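Local coordinates for SIR4-interacting protein SIF2 (Saccharomyces cerevisiae, PDB 1R5M) that serves as a WD-repeat subunit of the Set3C transcription corepressor complex and antagonises telomeric silencing in yeast, at residues F285-S294 against S305-S316; I48-L56 against Q110-G120. All coordinates share one frame; numbering follows the deposited sequence.

Contact 1 (F285-S294 against S305-S316); sequences FYGHSQSIVS and SCSMDGSVRLWS
H288, D309, S305 and W315 form the hydrogen-bonded tetrad of a WD40 repeat, here in WD 6, and tie the loop entering the blade to its second and third strands. The H288 ring works through its edge. Its ND1 donates to D309 OD2 at 3.0 Å, in the ring plane but 24° out of the carboxylate plane, while NE2 and S305 OG are hydrogen-bonded at 2.8 Å. W315 NE1 extends the chain, donating to S305 OG almost straight (176°). With CG between its backbone N and carbonyl carbon (chi1 65°), D309 turns back toward the loop; OD2 also accepts from S289 N on its anti lone pair, and OD1 takes S311 N and S311 OG, so four donors fix the carboxylate. R313 CD lies over one face of H288, 3.6 Å from its centroid, and NE donates to S311 OG. F285, from the outer strand of the preceding blade, packs on W315 with each CB over the other's ring. Beyond the loop, V293 and S294 both face C306 in a classic beta bulge. At the turn, S291 O accepts M308 N at 3.0 Å and, from above the carbonyl plane, S307 OG at 2.8 Å.

Contact 2 (I48-L56 against Q110-G120); sequences IVSSTWNPL and QVTCLAWSHDG. With SO4 (sulfate ion), chain C.
V49 touches the next blade of the propeller through CG1, which lies 3.6 Å from V111 O; from here the innermost strands of WD 1 and WD 2 run side by side, parallel within 2°, their axes 7.0 Å apart at closest. S50 OG spans that spacing through two waters, one accepting from L114 N and the other donating to V111 O. T52 makes three kinds of contact: OG1, placed anti to the backbone N (chi1 179°), donates to a sulfate oxygen, O4, at 2.8 Å and accepts from a water that W116 N also reaches; CG2 packs on L114 CB; and its O takes W116 NE1 at 2.9 Å, well above the carbonyl plane. N54 crosses the W116 indole, CA over the five-membered ring and ND2 over the six-membered one, 3.3 Å from CZ3. That same ND2 donates to G120 O at 2.8 Å, on a lone pair, while OD1 accepts L56 N in an Asx turn. P55 CD then meets W116 CB at 3.6 Å, and L56 CD1 reaches D119 O. In place of strand pairing, an indole N-H and an amide N-H thus link the two segments directly at the W116 end, whereas the polar links from S50 run through water.

In the fold
Two levels of propeller construction appear here. Contact 1 secures the interior of one blade, WD 6, and holds it against the outer strand of the blade before; contact 2 joins the inner strands of consecutive blades, WD 1 and WD 2. Their centres are about 25 Å apart and their nearest atoms about 12 Å, so they do not touch and lie at separate places round the ring. Contact 2 is the more central: its centre lies about 9 Å from the centre of the chain, that of contact 1 about 16 Å. The sulfate, probably from the crystallisation liquor, is bound by T52 of contact 2.

Contact 1 (F285-S294 against S305-S316)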
loop_
_atom_site.group_PDB
_atom_site.type_symbol
_atom_site.label_atom_id
_atom_site.label_comp_id
_atom_site.label_asym_id
_atom_site.label_seq_id
_atom_site.Cartn_x
_atom_site.Cartn_y
_atom_site.Cartn_z
ATOM N N PHE A 285 -17.248 10.595 -2.485
ATOM C CA PHE A 285 -17.065 10.743 -3.923
ATOM C C PHE A 285 -17.531 9.550 -4.755
ATOM O O PHE A 285 -16.976 8.446 -4.653
ATOM C CB PHE A 285 -15.586 11.028 -4.237
ATOM C CG PHE A 285 -15.075 12.313 -3.649
ATOM C CD1 PHE A 285 -14.038 12.306 -2.718
ATOM C CD2 PHE A 285 -15.629 13.533 -4.024
ATOM C CE1 PHE A 285 -13.560 13.497 -2.169
ATOM C CE2 PHE A 285 -15.159 14.727 -3.481
ATOM C CZ PHE A 285 -14.124 14.710 -2.553
ATOM N N TYR A 286 -18.551 9.793 -5.576
ATOM C CA TYR A 286 -19.113 8.791 -6.479
ATOM C C TYR A 286 -18.526 9.012 -7.867
ATOM O O TYR A 286 -18.208 10.138 -8.244
ATOM C CB TYR A 286 -20.637 8.928 -6.594
ATOM C CG TYR A 286 -21.415 8.610 -5.341
ATOM C CD1 TYR A 286 -21.727 9.609 -4.420
ATOM C CD2 TYR A 286 -21.841 7.310 -5.077
ATOM C CE1 TYR A 286 -22.447 9.321 -3.261
ATOM C CE2 TYR A 286 -22.559 7.009 -3.926
ATOM C CZ TYR A 286 -22.858 8.018 -3.022
ATOM O OH TYR A 286 -23.561 7.719 -1.879
ATOM N N GLY A 287 -18.402 7.935 -8.631
ATOM C CA GLY A 287 -17.866 8.056 -9.974
ATOM C C GLY A 287 -17.346 6.740 -10.504
ATOM O O GLY A 287 -17.661 6.343 -11.631
ATOM N N HIS A 288 -16.534 6.061 -9.702
ATOM C CA HIS A 288 -15.991 4.776 -10.113
ATOM C C HIS A 288 -17.139 3.790 -10.304
ATOM O O HIS A 288 -18.079 3.759 -9.510
ATOM C CB HIS A 288 -15.005 4.259 -9.066
ATOM C CG HIS A 288 -13.649 4.890 -9.157
ATOM N ND1 HIS A 288 -12.849 4.770 -10.274
ATOM C CD2 HIS A 288 -12.947 5.634 -8.270
ATOM C CE1 HIS A 288 -11.712 5.411 -10.069
ATOM N NE2 HIS A 288 -11.745 5.944 -8.860
ATOM N N SER A 289 -17.061 2.994 -11.366
ATOM C CA SER A 289 -18.108 2.026 -11.669
ATOM C C SER A 289 -17.796 0.628 -11.152
ATOM O O SER A 289 -18.618 -0.283 -11.262
ATOM C CB SER A 289 -18.356 1.978 -13.177
ATOM O OG SER A 289 -17.178 1.617 -13.878
ATOM N N GLN A 290 -16.602 0.457 -10.596
ATOM C CA GLN A 290 -16.195 -0.827 -10.044
ATOM C C GLN A 290 -15.362 -0.577 -8.792
ATOM O O GLN A 290 -15.061 0.569 -8.458
ATOM C CB GLN A 290 -15.386 -1.627 -11.067
ATOM C CG GLN A 290 -16.101 -1.819 -12.399
ATOM C CD GLN A 290 -15.397 -2.804 -13.312
ATOM O OE1 GLN A 290 -15.624 -2.815 -14.522
ATOM N NE2 GLN A 290 -14.548 -3.649 -12.735
ATOM N N SER A 291 -14.997 -1.654 -8.106
ATOM C CA SER A 291 -14.215 -1.564 -6.880
ATOM C C SER A 291 -12.965 -0.706 -7.013
ATOM O O SER A 291 -12.274 -0.739 -8.033
ATOM C CB SER A 291 -13.810 -2.965 -6.417
ATOM O OG SER A 291 -14.952 -3.763 -6.168
ATOM N N ILE A 292 -12.684 0.066 -5.969
ATOM C CA ILE A 292 -11.502 0.911 -5.941
ATOM C C ILE A 292 -10.373 0.073 -5.352
ATOM O O ILE A 292 -10.485 -0.441 -4.237
ATOM C CB ILE A 292 -11.750 2.168 -5.082
ATOM C CG1 ILE A 292 -12.782 3.059 -5.782
ATOM C CG2 ILE A 292 -10.445 2.921 -4.860
ATOM C CD1 ILE A 292 -13.199 4.281 -4.996
ATOM N N VAL A 293 -9.282 -0.065 -6.098
ATOM C CA VAL A 293 -8.161 -0.880 -5.648
ATOM C C VAL A 293 -7.109 -0.135 -4.838
ATOM O O VAL A 293 -6.463 -0.725 -3.972
ATOM C CB VAL A 293 -7.479 -1.586 -6.845
ATOM C CG1 VAL A 293 -8.491 -2.475 -7.557
ATOM C CG2 VAL A 293 -6.906 -0.561 -7.808
ATOM N N SER A 294 -6.939 1.156 -5.108
ATOM C CA SER A 294 -5.957 1.959 -4.385
ATOM C C SER A 294 -6.405 3.413 -4.343
ATOM O O SER A 294 -7.127 3.870 -5.227
ATOM C CB SER A 294 -4.585 1.902 -5.071
ATOM O OG SER A 294 -4.156 0.571 -5.307
ATOM N N SER A 305 -7.599 8.163 -6.805
ATOM C CA SER A 305 -7.969 6.761 -6.720
ATOM C C SER A 305 -7.904 6.078 -8.075
ATOM O O SER A 305 -7.941 6.736 -9.113
ATOM C CB SER A 305 -9.394 6.637 -6.172
ATOM O OG SER A 305 -10.311 7.377 -6.970
ATOM N N CYS A 306 -7.775 4.758 -8.058
ATOM C CA CYS A 306 -7.787 3.990 -9.296
ATOM C C CYS A 306 -8.671 2.779 -9.040
ATOM O O CYS A 306 -8.841 2.338 -7.895
ATOM C CB CYS A 306 -6.378 3.614 -9.771
ATOM S SG CYS A 306 -5.348 2.731 -8.623
ATOM N N SER A 307 -9.235 2.235 -10.107
ATOM C CA SER A 307 -10.201 1.166 -9.954
ATOM C C SER A 307 -10.158 0.067 -10.999
ATOM O O SER A 307 -9.456 0.162 -12.006
ATOM C CB SER A 307 -11.591 1.822 -9.942
ATOM O OG SER A 307 -12.645 0.922 -10.222
ATOM N N MET A 308 -10.919 -0.987 -10.731
ATOM C CA MET A 308 -11.012 -2.098 -11.658
ATOM C C MET A 308 -11.731 -1.617 -12.916
ATOM O O MET A 308 -11.746 -2.316 -13.930
ATOM C CB MET A 308 -11.773 -3.260 -11.019
ATOM C CG MET A 308 -10.965 -4.038 -9.993
ATOM S SD MET A 308 -9.575 -4.935 -10.730
ATOM C CE MET A 308 -10.401 -6.404 -11.364
ATOM N N ASP A 309 -12.321 -0.423 -12.856
ATOM C CA ASP A 309 -13.008 0.125 -14.021
ATOM C C ASP A 309 -12.017 0.739 -15.009
ATOM O O ASP A 309 -12.412 1.305 -16.031
ATOM C CB ASP A 309 -14.079 1.164 -13.621
ATOM C CG ASP A 309 -13.502 2.414 -12.963
ATOM O OD1 ASP A 309 -12.285 2.668 -13.062
ATOM O OD2 ASP A 309 -14.295 3.164 -12.351
ATOM N N GLY A 310 -10.728 0.622 -14.695
ATOM C CA GLY A 310 -9.690 1.139 -15.571
ATOM C C GLY A 310 -9.421 2.632 -15.536
ATOM O O GLY A 310 -8.677 3.146 -16.373
ATOM N N SER A 311 -9.997 3.335 -14.566
ATOM C CA SER A 311 -9.796 4.776 -14.483
ATOM C C SER A 311 -9.018 5.244 -13.265
ATOM O O SER A 311 -8.962 4.566 -12.236
ATOM C CB SER A 311 -11.145 5.507 -14.506
ATOM O OG SER A 311 -11.850 5.327 -13.286
ATOM N N VAL A 312 -8.406 6.411 -13.419
ATOM C CA VAL A 312 -7.654 7.070 -12.365
ATOM C C VAL A 312 -8.405 8.381 -12.197
ATOM O O VAL A 312 -8.624 9.104 -13.173
ATOM C CB VAL A 312 -6.203 7.364 -12.790
ATOM C CG1 VAL A 312 -5.481 8.115 -11.683
ATOM C CG2 VAL A 312 -5.479 6.062 -13.100
ATOM N N ARG A 313 -8.819 8.683 -10.972
ATOM C CA ARG A 313 -9.572 9.901 -10.724
ATOM C C ARG A 313 -8.975 10.750 -9.617
ATOM O O ARG A 313 -8.640 10.245 -8.544
ATOM C CB ARG A 313 -11.024 9.546 -10.392
ATOM C CG ARG A 313 -11.726 8.815 -11.532
ATOM C CD ARG A 313 -13.119 8.335 -11.165
ATOM N NE ARG A 313 -13.657 7.465 -12.209
ATOM C CZ ARG A 313 -14.661 7.792 -13.014
ATOM N NH1 ARG A 313 -15.254 8.974 -12.897
ATOM N NH2 ARG A 313 -15.066 6.939 -13.946
ATOM N N LEU A 314 -8.836 12.041 -9.900
ATOM C CA LEU A 314 -8.295 13.008 -8.947
ATOM C C LEU A 314 -9.479 13.834 -8.458
ATOM O O LEU A 314 -10.216 14.419 -9.262
ATOM C CB LEU A 314 -7.261 13.909 -9.631
ATOM C CG LEU A 314 -6.616 14.991 -8.761
ATOM C CD1 LEU A 314 -5.746 14.349 -7.687
ATOM C CD2 LEU A 314 -5.778 15.907 -9.640
ATOM N N TRP A 315 -9.652 13.883 -7.141
ATOM C CA TRP A 315 -10.778 14.582 -6.533
ATOM C C TRP A 315 -10.363 15.794 -5.710
ATOM O O TRP A 315 -9.323 15.783 -5.060
ATOM C CB TRP A 315 -11.551 13.615 -5.629
ATOM C CG TRP A 315 -11.783 12.239 -6.216
ATOM C CD1 TRP A 315 -10.920 11.176 -6.196
ATOM C CD2 TRP A 315 -12.970 11.777 -6.866
ATOM N NE1 TRP A 315 -11.506 10.076 -6.788
ATOM C CE2 TRP A 315 -12.764 10.421 -7.207
ATOM C CE3 TRP A 315 -14.193 12.379 -7.193
ATOM C CZ2 TRP A 315 -13.738 9.657 -7.856
ATOM C CZ3 TRP A 315 -15.158 11.619 -7.839
ATOM C CH2 TRP A 315 -14.925 10.274 -8.163
ATOM N N SER A 316 -11.198 16.831 -5.735
ATOM C CA SER A 316 -10.945 18.058 -4.986
ATOM C C SER A 316 -11.836 18.153 -3.752
ATOM O O SER A 316 -13.062 18.092 -3.857
ATOM C CB SER A 316 -11.201 19.279 -5.876
ATOM O OG SER A 316 -11.250 20.475 -5.110
#

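Contact 2 (I48-L56 against Q110-G120)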
loop_
_atom_site.group_PDB
_atom_site.type_symbol
_atom_site.label_atom_id
_atom_site.label_comp_id
_atom_site.label_asym_id
_atom_site.label_seq_id
_atom_site.Cartn_x
_atom_site.Cartn_y
_atom_site.Cartn_z
ATOM N N ILE A 48 9.288 -11.667 -7.777
ATOM C CA ILE A 48 8.956 -11.109 -6.474
ATOM C C ILE A 48 7.442 -11.032 -6.358
ATOM O O ILE A 48 6.738 -10.880 -7.355
ATOM C CB ILE A 48 9.558 -9.696 -6.254
ATOM C CG1 ILE A 48 9.016 -8.711 -7.292
ATOM C CG2 ILE A 48 11.081 -9.768 -6.303
ATOM C CD1 ILE A 48 9.329 -7.263 -6.961
ATOM N N VAL A 49 6.944 -11.157 -5.134
ATOM C CA VAL A 49 5.511 -11.104 -4.886
ATOM C C VAL A 49 5.075 -9.653 -4.714
ATOM O O VAL A 49 4.061 -9.226 -5.268
ATOM C CB VAL A 49 5.156 -11.913 -3.624
ATOM C CG1 VAL A 49 3.675 -11.793 -3.329
ATOM C CG2 VAL A 49 5.535 -13.377 -3.832
ATOM N N SER A 50 5.852 -8.906 -3.937
ATOM C CA SER A 50 5.592 -7.491 -3.694
ATOM C C SER A 50 6.897 -6.892 -3.191
ATOM O O SER A 50 7.847 -7.618 -2.898
ATOM C CB SER A 50 4.498 -7.307 -2.639
ATOM O OG SER A 50 4.958 -7.697 -1.356
ATOM N N SER A 51 6.954 -5.570 -3.097
ATOM C CA SER A 51 8.166 -4.927 -2.620
ATOM C C SER A 51 7.844 -3.568 -2.031
ATOM O O SER A 51 6.759 -3.028 -2.237
ATOM C CB SER A 51 9.185 -4.780 -3.760
ATOM O OG SER A 51 8.751 -3.847 -4.736
ATOM N N THR A 52 8.789 -3.035 -1.269
ATOM C CA THR A 52 8.625 -1.730 -0.661
ATOM C C THR A 52 10.010 -1.141 -0.401
ATOM O O THR A 52 10.881 -1.790 0.180
ATOM C CB THR A 52 7.790 -1.819 0.647
ATOM O OG1 THR A 52 7.671 -0.516 1.229
ATOM C CG2 THR A 52 8.426 -2.781 1.641
ATOM N N TRP A 53 10.216 0.085 -0.871
ATOM C CA TRP A 53 11.498 0.758 -0.705
ATOM C C TRP A 53 11.629 1.395 0.668
ATOM O O TRP A 53 10.638 1.762 1.296
ATOM C CB TRP A 53 11.672 1.842 -1.770
ATOM C CG TRP A 53 11.740 1.327 -3.170
ATOM C CD1 TRP A 53 10.690 0.966 -3.965
ATOM C CD2 TRP A 53 12.925 1.136 -3.954
ATOM N NE1 TRP A 53 11.148 0.565 -5.201
ATOM C CE2 TRP A 53 12.516 0.660 -5.219
ATOM C CE3 TRP A 53 14.292 1.322 -3.708
ATOM C CZ2 TRP A 53 13.428 0.367 -6.242
ATOM C CZ3 TRP A 53 15.201 1.029 -4.727
ATOM C CH2 TRP A 53 14.760 0.557 -5.977
ATOM N N ASN A 54 12.867 1.527 1.130
ATOM C CA ASN A 54 13.118 2.140 2.421
ATOM C C ASN A 54 12.637 3.591 2.352
ATOM O O ASN A 54 12.916 4.301 1.387
ATOM C CB ASN A 54 14.607 2.079 2.733
ATOM C CG ASN A 54 14.911 2.492 4.153
ATOM O OD1 ASN A 54 14.895 3.675 4.487
ATOM N ND2 ASN A 54 15.173 1.509 5.008
ATOM N N PRO A 55 11.906 4.053 3.378
ATOM C CA PRO A 55 11.412 5.431 3.355
ATOM C C PRO A 55 12.455 6.544 3.403
ATOM O O PRO A 55 12.156 7.684 3.044
ATOM C CB PRO A 55 10.458 5.475 4.550
ATOM C CG PRO A 55 11.070 4.491 5.503
ATOM C CD PRO A 55 11.454 3.346 4.592
ATOM N N LEU A 56 13.671 6.225 3.827
ATOM C CA LEU A 56 14.704 7.251 3.928
ATOM C C LEU A 56 15.960 7.018 3.095
ATOM O O LEU A 56 16.766 7.933 2.927
ATOM C CB LEU A 56 15.085 7.453 5.398
ATOM C CG LEU A 56 13.947 8.002 6.265
ATOM C CD1 LEU A 56 14.404 8.109 7.708
ATOM C CD2 LEU A 56 13.513 9.365 5.737
ATOM N N GLN A 110 4.405 -18.147 0.946
ATOM C CA GLN A 110 4.982 -16.959 0.331
ATOM C C GLN A 110 4.966 -15.784 1.301
ATOM O O GLN A 110 4.189 -15.764 2.254
ATOM C CB GLN A 110 4.184 -16.557 -0.917
ATOM C CG GLN A 110 3.886 -17.687 -1.899
ATOM C CD GLN A 110 3.203 -17.195 -3.168
ATOM O OE1 GLN A 110 2.638 -16.099 -3.203
ATOM N NE2 GLN A 110 3.243 -18.013 -4.218
ATOM N N VAL A 111 5.845 -14.817 1.062
ATOM C CA VAL A 111 5.860 -13.607 1.874
ATOM C C VAL A 111 4.713 -12.803 1.264
ATOM O O VAL A 111 4.695 -12.558 0.053
ATOM C CB VAL A 111 7.188 -12.848 1.732
ATOM C CG1 VAL A 111 7.066 -11.464 2.351
ATOM C CG2 VAL A 111 8.301 -13.628 2.419
ATOM N N THR A 112 3.752 -12.410 2.090
ATOM C CA THR A 112 2.573 -11.692 1.612
ATOM C C THR A 112 2.501 -10.221 1.993
ATOM O O THR A 112 1.616 -9.496 1.524
ATOM C CB THR A 112 1.295 -12.352 2.140
ATOM O OG1 THR A 112 1.302 -12.309 3.574
ATOM C CG2 THR A 112 1.212 -13.804 1.684
ATOM N N CYS A 113 3.420 -9.777 2.840
ATOM C CA CYS A 113 3.385 -8.393 3.287
ATOM C C CYS A 113 4.734 -7.945 3.832
ATOM O O CYS A 113 5.432 -8.716 4.490
ATOM C CB CYS A 113 2.307 -8.262 4.376
ATOM S SG CYS A 113 1.935 -6.586 4.969
ATOM N N LEU A 114 5.108 -6.706 3.522
ATOM C CA LEU A 114 6.349 -6.119 4.020
ATOM C C LEU A 114 6.035 -4.679 4.406
ATOM O O LEU A 114 5.317 -3.981 3.683
ATOM C CB LEU A 114 7.455 -6.124 2.960
ATOM C CG LEU A 114 7.881 -7.491 2.419
ATOM C CD1 LEU A 114 7.050 -7.812 1.191
ATOM C CD2 LEU A 114 9.358 -7.474 2.062
ATOM N N ALA A 115 6.568 -4.233 5.539
ATOM C CA ALA A 115 6.314 -2.871 5.989
ATOM C C ALA A 115 7.477 -2.281 6.773
ATOM O O ALA A 115 7.809 -2.762 7.855
ATOM C CB ALA A 115 5.047 -2.832 6.848
ATOM N N TRP A 116 8.093 -1.245 6.214
ATOM C CA TRP A 116 9.193 -0.546 6.879
ATOM C C TRP A 116 8.620 0.364 7.955
ATOM O O TRP A 116 7.501 0.865 7.824
ATOM C CB TRP A 116 9.948 0.372 5.908
ATOM C CG TRP A 116 10.809 -0.291 4.898
ATOM C CD1 TRP A 116 10.522 -0.490 3.575
ATOM C CD2 TRP A 116 12.133 -0.788 5.101
ATOM N NE1 TRP A 116 11.593 -1.075 2.944
ATOM C CE2 TRP A 116 12.595 -1.271 3.857
ATOM C CE3 TRP A 116 12.977 -0.873 6.216
ATOM C CZ2 TRP A 116 13.865 -1.831 3.696
ATOM C CZ3 TRP A 116 14.242 -1.431 6.056
ATOM C CH2 TRP A 116 14.673 -1.903 4.804
ATOM N N SER A 117 9.392 0.584 9.015
ATOM C CA SER A 117 8.978 1.509 10.058
ATOM C C SER A 117 9.176 2.893 9.429
ATOM O O SER A 117 9.920 3.035 8.455
ATOM C CB SER A 117 9.863 1.349 11.295
ATOM O OG SER A 117 11.219 1.593 10.974
ATOM N N HIS A 118 8.518 3.911 9.972
ATOM C CA HIS A 118 8.630 5.255 9.411
ATOM C C HIS A 118 10.053 5.806 9.380
ATOM O O HIS A 118 10.404 6.594 8.505
ATOM C CB HIS A 118 7.706 6.207 10.174
ATOM C CG HIS A 118 6.251 5.931 9.952
ATOM N ND1 HIS A 118 5.644 6.092 8.726
ATOM C CD2 HIS A 118 5.290 5.481 10.792
ATOM C CE1 HIS A 118 4.369 5.754 8.820
ATOM N NE2 HIS A 118 4.130 5.379 10.064
ATOM N N ASP A 119 10.868 5.376 10.333
ATOM C CA ASP A 119 12.256 5.818 10.437
ATOM C C ASP A 119 13.172 5.043 9.490
ATOM O O ASP A 119 14.344 5.389 9.326
ATOM C CB ASP A 119 12.732 5.593 11.857
ATOM C CG ASP A 119 12.478 4.173 12.302
ATOM O OD1 ASP A 119 11.332 3.867 12.697
ATOM O OD2 ASP A 119 13.410 3.358 12.225
ATOM N N GLY A 120 12.642 3.975 8.898
ATOM C CA GLY A 120 13.416 3.173 7.969
ATOM C C GLY A 120 14.455 2.245 8.573
ATOM O O GLY A 120 15.216 1.621 7.841
HETATM S S SO4 C . 4.688 0.929 -0.610
HETATM O O1 SO4 C . 3.729 1.982 -0.220
HETATM O O2 SO4 C . 4.298 -0.353 0.006
HETATM O O3 SO4 C . 4.682 0.786 -2.082
HETATM O O4 SO4 C . 6.035 1.293 -0.138
HETATM O O HOH W 1 3.826 -5.822 0.809
HETATM O O HOH W 2 3.885 -9.981 -0.666
HETATM O O HOH W 3 6.959 -0.053 3.817
#